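Side-chain contacts in linoleate 11-lipoxygenase (PDB 5FX8), which oxygenates linoleic and alpha-linolenic acids at a manganese centre, giving 11S- and 13R-hydroperoxy fatty acids: residues D133-Y138 with G153-C158; F188-K193 with T261-D266; K193-K196 with T202-A205; V487-V492 with M600-T605. One frame throughout, in Å; residues are numbered along the deposited sequence.

Followed from the N terminus, interaction 1 closes a short loop, bringing 153-158 back to 133-138 across 14 residues that are neither helix nor strand. Interaction 2 closes a longer one, from the lead-in to helix 192-199 round to the edge strand 261-262. Interaction 3 falls wholly within that span: it shares K193 with interaction 2 and folds helix 192-199 against the start of helix 203-208. The two pack together, V190 CB lying 3.5 Å from V195 CG2. Interaction 4 closes the last loop, joining helix 485-490 to 600-605. It touches interaction 1, for M154 CE is 3.5 Å from F602 CD2, whereas interactions 2 and 3 form a separate cluster.

Interaction 1 (D133-Y138 with G153-C158). Unlike the reference sequence in segment 153-158: C158 (reference Tyr). With NAG (2-acetamido-2-deoxy-beta-D-glucopyranose), chain D.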
loop_
_atom_site.group_PDB
_atom_site.type_symbol
_atom_site.label_atom_id
_atom_site.label_comp_id
_atom_site.label_asym_id
_atom_site.label_seq_id
_atom_site.Cartn_x
_atom_site.Cartn_y
_atom_site.Cartn_z
ATOM N N ASP A 133 8.113 -26.734 -2.244
ATOM C CA ASP A 133 8.965 -26.073 -1.260
ATOM C C ASP A 133 8.841 -24.563 -1.320
ATOM O O ASP A 133 9.291 -23.882 -0.397
ATOM C CB ASP A 133 10.430 -26.470 -1.448
ATOM C CG ASP A 133 10.641 -27.964 -1.382
ATOM O OD1 ASP A 133 9.890 -28.612 -0.627
ATOM O OD2 ASP A 133 11.530 -28.490 -2.098
ATOM N N PHE A 134 8.244 -24.023 -2.378
ATOM C CA PHE A 134 7.961 -22.601 -2.403
ATOM C C PHE A 134 7.048 -22.183 -1.271
ATOM O O PHE A 134 7.027 -21.009 -0.919
ATOM C CB PHE A 134 7.348 -22.203 -3.731
ATOM C CG PHE A 134 8.343 -21.792 -4.753
ATOM C CD1 PHE A 134 8.794 -20.486 -4.815
ATOM C CD2 PHE A 134 8.836 -22.701 -5.655
ATOM C CE1 PHE A 134 9.723 -20.099 -5.761
ATOM C CE2 PHE A 134 9.766 -22.316 -6.607
ATOM C CZ PHE A 134 10.203 -21.014 -6.659
ATOM N N ALA A 135 6.310 -23.111 -0.676
ATOM C CA ALA A 135 5.495 -22.746 0.470
ATOM C C ALA A 135 6.347 -22.377 1.672
ATOM O O ALA A 135 5.883 -21.649 2.547
ATOM C CB ALA A 135 4.542 -23.880 0.824
ATOM N N LEU A 136 7.581 -22.878 1.748
ATOM C CA LEU A 136 8.496 -22.470 2.804
ATOM C C LEU A 136 8.738 -20.977 2.781
ATOM O O LEU A 136 9.067 -20.389 3.806
ATOM C CB LEU A 136 9.827 -23.200 2.660
ATOM C CG LEU A 136 9.770 -24.715 2.614
ATOM C CD1 LEU A 136 11.052 -25.216 2.035
ATOM C CD2 LEU A 136 9.577 -25.238 4.000
ATOM N N LEU A 137 8.579 -20.357 1.630
ATOM C CA LEU A 137 8.678 -18.920 1.529
ATOM C C LEU A 137 7.651 -18.190 2.393
ATOM O O LEU A 137 7.897 -17.053 2.802
ATOM C CB LEU A 137 8.514 -18.585 0.068
ATOM C CG LEU A 137 9.007 -17.308 -0.537
ATOM C CD1 LEU A 137 10.436 -17.126 -0.217
ATOM C CD2 LEU A 137 8.792 -17.496 -2.013
ATOM N N TYR A 138 6.526 -18.823 2.716
ATOM C CA TYR A 138 5.388 -18.135 3.316
ATOM C C TYR A 138 4.959 -18.698 4.660
ATOM O O TYR A 138 4.526 -17.946 5.529
ATOM C CB TYR A 138 4.199 -18.183 2.349
ATOM C CG TYR A 138 4.407 -17.453 1.046
ATOM C CD1 TYR A 138 4.472 -16.079 1.017
ATOM C CD2 TYR A 138 4.524 -18.135 -0.137
ATOM C CE1 TYR A 138 4.653 -15.412 -0.136
ATOM C CE2 TYR A 138 4.706 -17.474 -1.305
ATOM C CZ TYR A 138 4.767 -16.109 -1.296
ATOM O OH TYR A 138 4.945 -15.414 -2.449
ATOM N N GLY A 153 -5.682 -20.191 0.301
ATOM C CA GLY A 153 -5.954 -21.020 -0.836
ATOM C C GLY A 153 -5.060 -20.761 -2.011
ATOM O O GLY A 153 -5.094 -21.527 -2.971
ATOM N N MET A 154 -4.262 -19.704 -1.971
ATOM C CA MET A 154 -3.406 -19.408 -3.106
ATOM C C MET A 154 -2.282 -20.435 -3.232
ATOM O O MET A 154 -1.828 -20.717 -4.346
ATOM C CB MET A 154 -2.868 -17.977 -2.969
ATOM C CG MET A 154 -2.157 -17.412 -4.193
ATOM S SD MET A 154 -3.256 -17.201 -5.604
ATOM C CE MET A 154 -4.281 -15.896 -5.012
ATOM N N LEU A 155 -1.851 -21.039 -2.123
ATOM C CA LEU A 155 -0.826 -22.073 -2.204
ATOM C C LEU A 155 -1.416 -23.472 -2.350
ATOM O O LEU A 155 -0.942 -24.261 -3.175
ATOM C CB LEU A 155 0.077 -22.013 -0.982
ATOM C CG LEU A 155 1.013 -20.812 -0.947
ATOM C CD1 LEU A 155 1.648 -20.723 0.400
ATOM C CD2 LEU A 155 2.068 -20.978 -2.016
ATOM N N SER A 156 -2.459 -23.779 -1.580
ATOM C CA SER A 156 -3.069 -25.103 -1.621
ATOM C C SER A 156 -3.602 -25.441 -2.997
ATOM O O SER A 156 -3.570 -26.604 -3.411
ATOM C CB SER A 156 -4.207 -25.181 -0.627
ATOM O OG SER A 156 -3.846 -24.521 0.543
ATOM N N ASN A 157 -4.155 -24.456 -3.694
ATOM C CA ASN A 157 -4.930 -24.707 -4.897
ATOM C C ASN A 157 -4.275 -24.072 -6.106
ATOM O O ASN A 157 -4.951 -23.715 -7.066
ATOM C CB ASN A 157 -6.359 -24.204 -4.726
ATOM C CG ASN A 157 -6.985 -24.680 -3.443
ATOM O OD1 ASN A 157 -6.575 -25.694 -2.900
ATOM N ND2 ASN A 157 -7.986 -23.949 -2.949
ATOM N N CYS A 158 -2.947 -23.949 -6.076
ATOM C CA CYS A 158 -2.285 -23.062 -7.019
ATOM C C CYS A 158 -2.365 -23.594 -8.438
ATOM O O CYS A 158 -2.330 -22.813 -9.390
ATOM C CB CYS A 158 -0.835 -22.802 -6.588
ATOM S SG CYS A 158 0.437 -24.058 -6.899
HETATM C C1 NAG D . -8.724 -24.273 -1.753
HETATM C C2 NAG D . -9.595 -25.536 -1.940
HETATM C C3 NAG D . -10.378 -25.854 -0.669
HETATM C C4 NAG D . -9.474 -25.835 0.554
HETATM C C5 NAG D . -8.707 -24.526 0.588
HETATM C C6 NAG D . -7.776 -24.415 1.766
HETATM C C7 NAG D . -10.395 -26.065 -4.200
HETATM C C8 NAG D . -11.437 -25.783 -5.234
HETATM N N2 NAG D . -10.505 -25.382 -3.059
HETATM O O3 NAG D . -10.970 -27.142 -0.806
HETATM O O4 NAG D . -10.246 -25.965 1.742
HETATM O O5 NAG D . -7.914 -24.417 -0.599
HETATM O O6 NAG D . -6.536 -25.039 1.493
HETATM O O7 NAG D . -9.492 -26.861 -4.391
#
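L155 reaches segment 133-138 with one methyl, CD1, which settles in the angle between Y138 and A135. Its nearest partner is the ring atom Y138 CD2, at 3.9 Å from L155 CD1, and Y138 CB follows at 4.1 Å from the same methyl. The leucine side chain comes slantwise onto the tyrosine, so the methyl meets neither a clear face nor a clear edge of the ring. On the same 3-10 segment that leads into Y138, A135 CB stands 4.3 Å from L155 CD1 and completes a small apolar seat. Y138 has CG anti to its carbonyl carbon (chi1 -64°), which brings CD2 to the side of L155; one ring face is lined by L137 CB. The i to i+3 bonds of the 3-10 segment are evident in Y138 N to A135 O, 2.9 Å.

Across the L155-C158 type I turn the chemistry changes. N157 ND2 is bonded covalently to NAG C1 (1.4 Å), the linkage of an N-glycan, and S156 OG shares a 2.9 Å hydrogen bond with NAG O6. N157 ND2 is also hydrogen-bonded to P601 O, tying the glycosylated asparagine to the C-terminal part of the chain. Y138 OH is hydrogen-bonded to L493 N. The contact lies within the loop joining helices 86-124 and 161-166, and helix 526-539 packs against segment 133-138, its V533 touching L137 and Y138.

Interaction 2 (F188-K193 with T261-D266)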
loop_
_atom_site.group_PDB
_atom_site.type_symbol
_atom_site.label_atom_id
_atom_site.label_comp_id
_atom_site.label_asym_id
_atom_site.label_seq_id
_atom_site.Cartn_x
_atom_site.Cartn_y
_atom_site.Cartn_z
ATOM N N PHE A 188 -6.428 -15.276 -31.766
ATOM C CA PHE A 188 -5.624 -16.345 -32.318
ATOM C C PHE A 188 -6.496 -17.580 -32.449
ATOM O O PHE A 188 -7.589 -17.654 -31.893
ATOM C CB PHE A 188 -4.388 -16.627 -31.460
ATOM C CG PHE A 188 -4.694 -16.949 -30.032
ATOM C CD1 PHE A 188 -5.048 -18.228 -29.659
ATOM C CD2 PHE A 188 -4.582 -15.978 -29.054
ATOM C CE1 PHE A 188 -5.304 -18.523 -28.356
ATOM C CE2 PHE A 188 -4.831 -16.272 -27.743
ATOM C CZ PHE A 188 -5.191 -17.542 -27.393
ATOM N N SER A 189 -5.995 -18.560 -33.182
ATOM C CA SER A 189 -6.731 -19.777 -33.458
ATOM C C SER A 189 -6.206 -20.918 -32.606
ATOM O O SER A 189 -5.075 -20.901 -32.125
ATOM C CB SER A 189 -6.645 -20.150 -34.937
ATOM O OG SER A 189 -7.640 -21.121 -35.257
ATOM N N VAL A 190 -7.061 -21.906 -32.402
ATOM C CA VAL A 190 -6.711 -23.121 -31.692
ATOM C C VAL A 190 -7.221 -24.290 -32.516
ATOM O O VAL A 190 -8.237 -24.180 -33.211
ATOM C CB VAL A 190 -7.299 -23.162 -30.276
ATOM C CG1 VAL A 190 -6.684 -24.288 -29.505
ATOM C CG2 VAL A 190 -7.070 -21.863 -29.555
ATOM N N GLU A 191 -6.498 -25.403 -32.456
ATOM C CA GLU A 191 -6.936 -26.607 -33.141
ATOM C C GLU A 191 -8.307 -26.997 -32.634
ATOM O O GLU A 191 -8.472 -27.294 -31.446
ATOM C CB GLU A 191 -5.947 -27.751 -32.917
ATOM C CG GLU A 191 -4.662 -27.623 -33.684
ATOM C CD GLU A 191 -3.615 -28.606 -33.207
ATOM O OE1 GLU A 191 -3.986 -29.616 -32.569
ATOM O OE2 GLU A 191 -2.417 -28.362 -33.453
ATOM N N SER A 192 -9.283 -27.005 -33.541
ATOM C CA SER A 192 -10.664 -27.194 -33.134
ATOM C C SER A 192 -10.902 -28.538 -32.453
ATOM O O SER A 192 -11.870 -28.668 -31.707
ATOM C CB SER A 192 -11.583 -27.005 -34.338
ATOM O OG SER A 192 -11.309 -27.923 -35.359
ATOM N N LYS A 193 -10.038 -29.529 -32.643
ATOM C CA LYS A 193 -10.199 -30.768 -31.892
ATOM C C LYS A 193 -9.897 -30.545 -30.425
ATOM O O LYS A 193 -10.551 -31.122 -29.544
ATOM C CB LYS A 193 -9.278 -31.850 -32.443
ATOM C CG LYS A 193 -9.769 -32.555 -33.671
ATOM C CD LYS A 193 -8.701 -33.530 -34.169
ATOM C CE LYS A 193 -8.147 -34.399 -33.031
ATOM N NZ LYS A 193 -6.978 -35.247 -33.417
ATOM N N THR A 261 1.037 -22.050 -28.655
ATOM C CA THR A 261 -0.272 -21.884 -28.040
ATOM C C THR A 261 -0.520 -23.064 -27.118
ATOM O O THR A 261 -0.538 -24.206 -27.568
ATOM C CB THR A 261 -1.381 -21.795 -29.092
ATOM O OG1 THR A 261 -1.056 -20.801 -30.065
ATOM C CG2 THR A 261 -2.678 -21.394 -28.447
ATOM N N TYR A 262 -0.721 -22.794 -25.843
ATOM C CA TYR A 262 -0.959 -23.823 -24.844
ATOM C C TYR A 262 -2.434 -23.912 -24.457
ATOM O O TYR A 262 -3.228 -22.991 -24.661
ATOM C CB TYR A 262 -0.132 -23.551 -23.592
ATOM C CG TYR A 262 1.351 -23.525 -23.809
ATOM C CD1 TYR A 262 1.992 -22.368 -24.219
ATOM C CD2 TYR A 262 2.114 -24.644 -23.559
ATOM C CE1 TYR A 262 3.324 -22.349 -24.394
ATOM C CE2 TYR A 262 3.438 -24.624 -23.733
ATOM C CZ TYR A 262 4.039 -23.480 -24.153
ATOM O OH TYR A 262 5.387 -23.458 -24.325
ATOM N N THR A 263 -2.782 -25.031 -23.847
ATOM C CA THR A 263 -4.157 -25.330 -23.489
ATOM C C THR A 263 -4.082 -26.172 -22.228
ATOM O O THR A 263 -3.032 -26.761 -21.957
ATOM C CB THR A 263 -4.863 -26.072 -24.648
ATOM O OG1 THR A 263 -5.260 -25.138 -25.655
ATOM C CG2 THR A 263 -6.041 -26.794 -24.211
ATOM N N PRO A 264 -5.142 -26.213 -21.411
ATOM C CA PRO A 264 -5.171 -27.205 -20.326
ATOM C C PRO A 264 -5.081 -28.655 -20.804
ATOM O O PRO A 264 -5.015 -29.552 -19.964
ATOM C CB PRO A 264 -6.507 -26.936 -19.637
ATOM C CG PRO A 264 -6.796 -25.534 -19.927
ATOM C CD PRO A 264 -6.196 -25.205 -21.259
ATOM N N LEU A 265 -5.082 -28.915 -22.105
ATOM C CA LEU A 265 -4.880 -30.255 -22.644
ATOM C C LEU A 265 -3.426 -30.550 -23.004
ATOM O O LEU A 265 -3.115 -31.691 -23.352
ATOM C CB LEU A 265 -5.759 -30.472 -23.886
ATOM C CG LEU A 265 -7.259 -30.463 -23.630
ATOM C CD1 LEU A 265 -7.960 -30.864 -24.891
ATOM C CD2 LEU A 265 -7.613 -31.389 -22.476
ATOM N N ASP A 266 -2.546 -29.557 -22.958
ATOM C CA ASP A 266 -1.112 -29.775 -23.058
ATOM C C ASP A 266 -0.630 -30.610 -21.881
ATOM O O ASP A 266 -1.361 -30.877 -20.935
ATOM C CB ASP A 266 -0.350 -28.447 -23.045
ATOM C CG ASP A 266 -0.345 -27.753 -24.377
ATOM O OD1 ASP A 266 -1.285 -27.001 -24.657
ATOM O OD2 ASP A 266 0.611 -27.932 -25.141
#
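The edge strand 261-262 of a five-stranded antiparallel sheet meets, through T261, the extended lead-in to helix 192-199, represented by F188 and V190. T261 contributes its methyl: CG2 lies 3.9 Å from F188 CE1 and 4.1 Å from F188 CD1, near both ring atoms at a slant that is neither facial nor edge-on. F188 has its ring folded between backbone N and carbonyl carbon (chi1 56°), which brings these atoms round to the threonine, while A251 and L237 of adjacent strands also contact the phenylalanine. Further along, V190 CG1 approaches T263 OG1 to 4.2 Å, a looser van der Waals contact.

T263 stands at the head of a type I turn, closed by D266 N to T263 O at 3.0 Å. D266 OD1 accepts from T263 N at 2.6 Å in a bent bond (130°), met on its anti side and 26° out of the carboxylate plane. D266 OD2 forms a salt bridge with K508.

The polar bonds of D266 thus stay within the turn or run to K508. The two segments themselves are joined by van der Waals contacts, mostly of methyls and a ring, so dispersion and partial burial probably hold them together.

Interaction 3 (K193-K196 with T202-A205); sequences KVVK and TLEA
T202 OG1 accepts from A205 N at 2.8 Å with an N-H...O angle of 168°, a nearly straight capping bond, while the backbone C and the methyl of T202 make its contacts with helix 192-199. The hydroxyl can do this because it lies between backbone N and carbonyl carbon (chi1 71°), which brings it over the first turn of helix 203-208. The same rotation sends the methyl the other way, CG2 falling anti to the carbonyl carbon, and K196 NZ comes to 3.9 Å from T202 CG2. K196 gets there by bending at chi2 and chi3, and its side chain lies alongside the threonine, pointing in the same direction. This is a van der Waals approach of an ammonium group to a methyl.

The other pair is apolar. V195 and L203 meet at about a right angle, V195 offering both methyls: CG1 stands 4.0 Å from L203 CG, and CG2 4.1 Å from L203 CG. V195 CG1 also packs against the backbone, 3.8 Å from L203 N, so this valine abuts the first residue of the second helix as well as its side chain. V190 also packs on V195, whose carbonyl O accepts from T199 OG1 further along its own helix.

A threonine N-cap followed by a leucine whose CG packs on V195 of the preceding helix makes this a tight corner between two consecutive short helices, linked by just a few residues and lying beside the five-stranded sheet.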
loop_
_atom_site.group_PDB
_atom_site.type_symbol
_atom_site.label_atom_id
_atom_site.label_comp_id
_atom_site.label_asym_id
_atom_site.label_seq_id
_atom_site.Cartn_x
_atom_site.Cartn_y
_atom_site.Cartn_z
ATOM N N LYS A 193 -10.038 -29.529 -32.643
ATOM C CA LYS A 193 -10.199 -30.768 -31.892
ATOM C C LYS A 193 -9.897 -30.545 -30.425
ATOM O O LYS A 193 -10.551 -31.122 -29.544
ATOM C CB LYS A 193 -9.278 -31.850 -32.443
ATOM C CG LYS A 193 -9.769 -32.555 -33.671
ATOM C CD LYS A 193 -8.701 -33.530 -34.169
ATOM C CE LYS A 193 -8.147 -34.399 -33.031
ATOM N NZ LYS A 193 -6.978 -35.247 -33.417
ATOM N N VAL A 194 -8.889 -29.723 -30.155
ATOM C CA VAL A 194 -8.567 -29.351 -28.789
ATOM C C VAL A 194 -9.707 -28.546 -28.191
ATOM O O VAL A 194 -10.166 -28.821 -27.077
ATOM C CB VAL A 194 -7.244 -28.569 -28.753
ATOM C CG1 VAL A 194 -6.743 -28.479 -27.366
ATOM C CG2 VAL A 194 -6.226 -29.223 -29.619
ATOM N N VAL A 195 -10.193 -27.552 -28.934
ATOM C CA VAL A 195 -11.296 -26.727 -28.454
ATOM C C VAL A 195 -12.526 -27.581 -28.179
ATOM O O VAL A 195 -13.223 -27.377 -27.189
ATOM C CB VAL A 195 -11.602 -25.597 -29.453
ATOM C CG1 VAL A 195 -12.650 -24.676 -28.899
ATOM C CG2 VAL A 195 -10.359 -24.815 -29.755
ATOM N N LYS A 196 -12.802 -28.558 -29.031
ATOM C CA LYS A 196 -13.990 -29.374 -28.822
ATOM C C LYS A 196 -13.841 -30.259 -27.595
ATOM O O LYS A 196 -14.775 -30.371 -26.791
ATOM C CB LYS A 196 -14.275 -30.213 -30.059
ATOM C CG LYS A 196 -15.420 -31.184 -29.924
ATOM C CD LYS A 196 -16.741 -30.470 -29.963
ATOM C CE LYS A 196 -16.939 -29.795 -31.283
ATOM N NZ LYS A 196 -18.294 -29.228 -31.289
ATOM N N THR A 202 -17.326 -24.929 -30.153
ATOM C CA THR A 202 -16.282 -24.388 -31.015
ATOM C C THR A 202 -15.962 -22.949 -30.654
ATOM O O THR A 202 -16.759 -22.255 -30.023
ATOM C CB THR A 202 -16.685 -24.416 -32.478
ATOM O OG1 THR A 202 -17.697 -23.428 -32.688
ATOM C CG2 THR A 202 -17.226 -25.759 -32.832
ATOM N N LEU A 203 -14.790 -22.499 -31.101
ATOM C CA LEU A 203 -14.440 -21.090 -30.972
ATOM C C LEU A 203 -15.439 -20.198 -31.693
ATOM O O LEU A 203 -15.768 -19.116 -31.207
ATOM C CB LEU A 203 -13.040 -20.828 -31.518
ATOM C CG LEU A 203 -11.834 -21.151 -30.659
ATOM C CD1 LEU A 203 -10.675 -20.547 -31.334
ATOM C CD2 LEU A 203 -11.946 -20.595 -29.284
ATOM N N GLU A 204 -15.916 -20.612 -32.863
ATOM C CA GLU A 204 -16.913 -19.811 -33.557
ATOM C C GLU A 204 -18.176 -19.685 -32.719
ATOM O O GLU A 204 -18.693 -18.583 -32.522
ATOM C CB GLU A 204 -17.210 -20.423 -34.918
ATOM C CG GLU A 204 -16.035 -20.322 -35.905
ATOM C CD GLU A 204 -14.802 -21.230 -35.587
ATOM O OE1 GLU A 204 -14.946 -22.334 -35.005
ATOM O OE2 GLU A 204 -13.661 -20.831 -35.945
ATOM N N ALA A 205 -18.679 -20.802 -32.194
ATOM C CA ALA A 205 -19.914 -20.739 -31.426
ATOM C C ALA A 205 -19.707 -20.007 -30.113
ATOM O O ALA A 205 -20.572 -19.234 -29.690
ATOM C CB ALA A 205 -20.467 -22.135 -31.169
#

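Interaction 4 (V487-V492 with M600-T605)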
loop_
_atom_site.group_PDB
_atom_site.type_symbol
_atom_site.label_atom_id
_atom_site.label_comp_id
_atom_site.label_asym_id
_atom_site.label_seq_id
_atom_site.Cartn_x
_atom_site.Cartn_y
_atom_site.Cartn_z
ATOM N N VAL A 487 1.851 -8.702 -2.748
ATOM C CA VAL A 487 2.355 -9.682 -1.799
ATOM C C VAL A 487 1.287 -10.709 -1.416
ATOM O O VAL A 487 1.616 -11.872 -1.180
ATOM C CB VAL A 487 2.957 -8.981 -0.557
ATOM C CG1 VAL A 487 1.894 -8.468 0.364
ATOM C CG2 VAL A 487 3.882 -9.912 0.201
ATOM N N LYS A 488 0.007 -10.328 -1.355
ATOM C CA LYS A 488 -1.039 -11.278 -0.948
ATOM C C LYS A 488 -1.646 -12.091 -2.097
ATOM O O LYS A 488 -2.044 -13.232 -1.879
ATOM C CB LYS A 488 -2.162 -10.545 -0.209
ATOM C CG LYS A 488 -1.742 -9.991 1.113
ATOM C CD LYS A 488 -2.883 -9.309 1.826
ATOM C CE LYS A 488 -3.238 -7.989 1.169
ATOM N NZ LYS A 488 -4.309 -7.136 1.815
ATOM N N PHE A 489 -1.716 -11.561 -3.313
ATOM C CA PHE A 489 -2.401 -12.224 -4.417
ATOM C C PHE A 489 -1.604 -12.225 -5.725
ATOM O O PHE A 489 -1.301 -13.287 -6.247
ATOM C CB PHE A 489 -3.770 -11.572 -4.644
ATOM C CG PHE A 489 -4.522 -11.240 -3.364
ATOM C CD1 PHE A 489 -5.158 -12.233 -2.628
ATOM C CD2 PHE A 489 -4.601 -9.927 -2.903
ATOM C CE1 PHE A 489 -5.837 -11.928 -1.467
ATOM C CE2 PHE A 489 -5.270 -9.625 -1.753
ATOM C CZ PHE A 489 -5.898 -10.634 -1.032
ATOM N N SER A 490 -1.250 -11.052 -6.255
ATOM C CA SER A 490 -0.740 -10.894 -7.619
ATOM C C SER A 490 0.690 -11.372 -7.786
ATOM O O SER A 490 1.113 -11.654 -8.911
ATOM C CB SER A 490 -0.738 -9.436 -8.031
ATOM O OG SER A 490 -2.018 -8.917 -8.055
ATOM N N GLY A 491 1.480 -11.332 -6.719
ATOM C CA GLY A 491 2.856 -11.728 -6.802
ATOM C C GLY A 491 3.224 -12.815 -5.823
ATOM O O GLY A 491 4.284 -12.770 -5.218
ATOM N N VAL A 492 2.361 -13.797 -5.666
ATOM C CA VAL A 492 2.611 -14.925 -4.790
ATOM C C VAL A 492 3.283 -16.007 -5.610
ATOM O O VAL A 492 2.794 -16.365 -6.682
ATOM C CB VAL A 492 1.300 -15.406 -4.157
ATOM C CG1 VAL A 492 1.494 -16.658 -3.317
ATOM C CG2 VAL A 492 0.764 -14.312 -3.328
ATOM N N MET A 600 -14.394 -18.967 -6.005
ATOM C CA MET A 600 -12.976 -18.989 -6.289
ATOM C C MET A 600 -12.263 -19.903 -5.317
ATOM O O MET A 600 -12.638 -19.977 -4.150
ATOM C CB MET A 600 -12.341 -17.609 -6.138
ATOM C CG MET A 600 -12.694 -16.599 -7.129
ATOM S SD MET A 600 -11.747 -15.087 -6.862
ATOM C CE MET A 600 -12.298 -14.301 -8.306
ATOM N N PRO A 601 -11.177 -20.510 -5.738
ATOM C CA PRO A 601 -10.425 -21.383 -4.838
ATOM C C PRO A 601 -9.458 -20.659 -3.921
ATOM O O PRO A 601 -8.551 -21.291 -3.371
ATOM C CB PRO A 601 -9.672 -22.303 -5.805
ATOM C CG PRO A 601 -10.373 -22.170 -7.084
ATOM C CD PRO A 601 -10.854 -20.781 -7.141
ATOM N N PHE A 602 -9.622 -19.348 -3.761
ATOM C CA PHE A 602 -8.844 -18.587 -2.794
ATOM C C PHE A 602 -9.703 -17.481 -2.210
ATOM O O PHE A 602 -10.694 -17.056 -2.798
ATOM C CB PHE A 602 -7.549 -18.003 -3.391
ATOM C CG PHE A 602 -7.759 -16.934 -4.425
ATOM C CD1 PHE A 602 -8.057 -17.265 -5.746
ATOM C CD2 PHE A 602 -7.602 -15.607 -4.093
ATOM C CE1 PHE A 602 -8.228 -16.291 -6.702
ATOM C CE2 PHE A 602 -7.764 -14.642 -5.036
ATOM C CZ PHE A 602 -8.083 -14.982 -6.359
ATOM N N VAL A 603 -9.301 -17.028 -1.030
ATOM C CA VAL A 603 -9.980 -15.954 -0.326
ATOM C C VAL A 603 -9.327 -14.638 -0.695
ATOM O O VAL A 603 -8.128 -14.454 -0.489
ATOM C CB VAL A 603 -9.930 -16.167 1.187
ATOM C CG1 VAL A 603 -10.552 -15.019 1.848
ATOM C CG2 VAL A 603 -10.640 -17.430 1.552
ATOM N N TRP A 604 -10.120 -13.715 -1.220
ATOM C CA TRP A 604 -9.646 -12.443 -1.731
ATOM C C TRP A 604 -10.227 -11.335 -0.862
ATOM O O TRP A 604 -11.433 -11.329 -0.592
ATOM C CB TRP A 604 -10.053 -12.298 -3.196
ATOM C CG TRP A 604 -9.611 -11.048 -3.845
ATOM C CD1 TRP A 604 -8.351 -10.749 -4.261
ATOM C CD2 TRP A 604 -10.420 -9.921 -4.164
ATOM N NE1 TRP A 604 -8.324 -9.504 -4.808
ATOM C CE2 TRP A 604 -9.582 -8.969 -4.758
ATOM C CE3 TRP A 604 -11.769 -9.618 -3.996
ATOM C CZ2 TRP A 604 -10.051 -7.730 -5.191
ATOM C CZ3 TRP A 604 -12.241 -8.385 -4.422
ATOM C CH2 TRP A 604 -11.387 -7.462 -5.017
ATOM N N THR A 605 -9.359 -10.429 -0.384
ATOM C CA THR A 605 -9.750 -9.439 0.608
ATOM C C THR A 605 -9.149 -8.078 0.331
ATOM O O THR A 605 -8.955 -7.293 1.255
ATOM C CB THR A 605 -9.315 -9.849 2.006
ATOM O OG1 THR A 605 -7.893 -9.960 2.033
ATOM C CG2 THR A 605 -9.930 -11.157 2.413
#
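F489, in the wide pi-type turn that ends helix 485-490, and W604, in the irregular C-terminal segment, form an edge-to-face aromatic pair. The centroids of the phenyl ring and the indole five-membered ring are 4.7 Å apart and their planes are inclined at 54°, so the pair is tilted from a true T. W604 CD1 does the touching: it sits 3.7 Å above the phenyl plane, over the ring centre. Extension of the tryptophan, with CG anti to the backbone N (chi1 -179°), carries its indole to that position. The opposite face of F489 is covered by K488 CB, 3.5 Å from the plane, so the ring is sandwiched between an indole edge and a neighbouring methylene group.

Plain apolar packing adds F602, whose CE2 lies 4.3 Å from F489 CD1 in an oblique approach. F602 itself leans on L163 of helix 161-166, and W604 on F397 and D400 of helix 396-420, so the cluster touches both helices. It is not far from the metal site: the F489 side chain is about 11 Å from that of the manganese ligand N482.

The remaining approaches set polar backbone or hydroxyl atoms round the phenyl rim. V603 O, also hydrogen-bonded to S151 OG, lies near the ring plane, 3.5 Å from F489 CE1, an approach consistent with a weakly favourable meeting of the C-H rim and the carbonyl. T605 OG1 occupies the edge too, in the ring plane and 3.7 Å from F489 CZ.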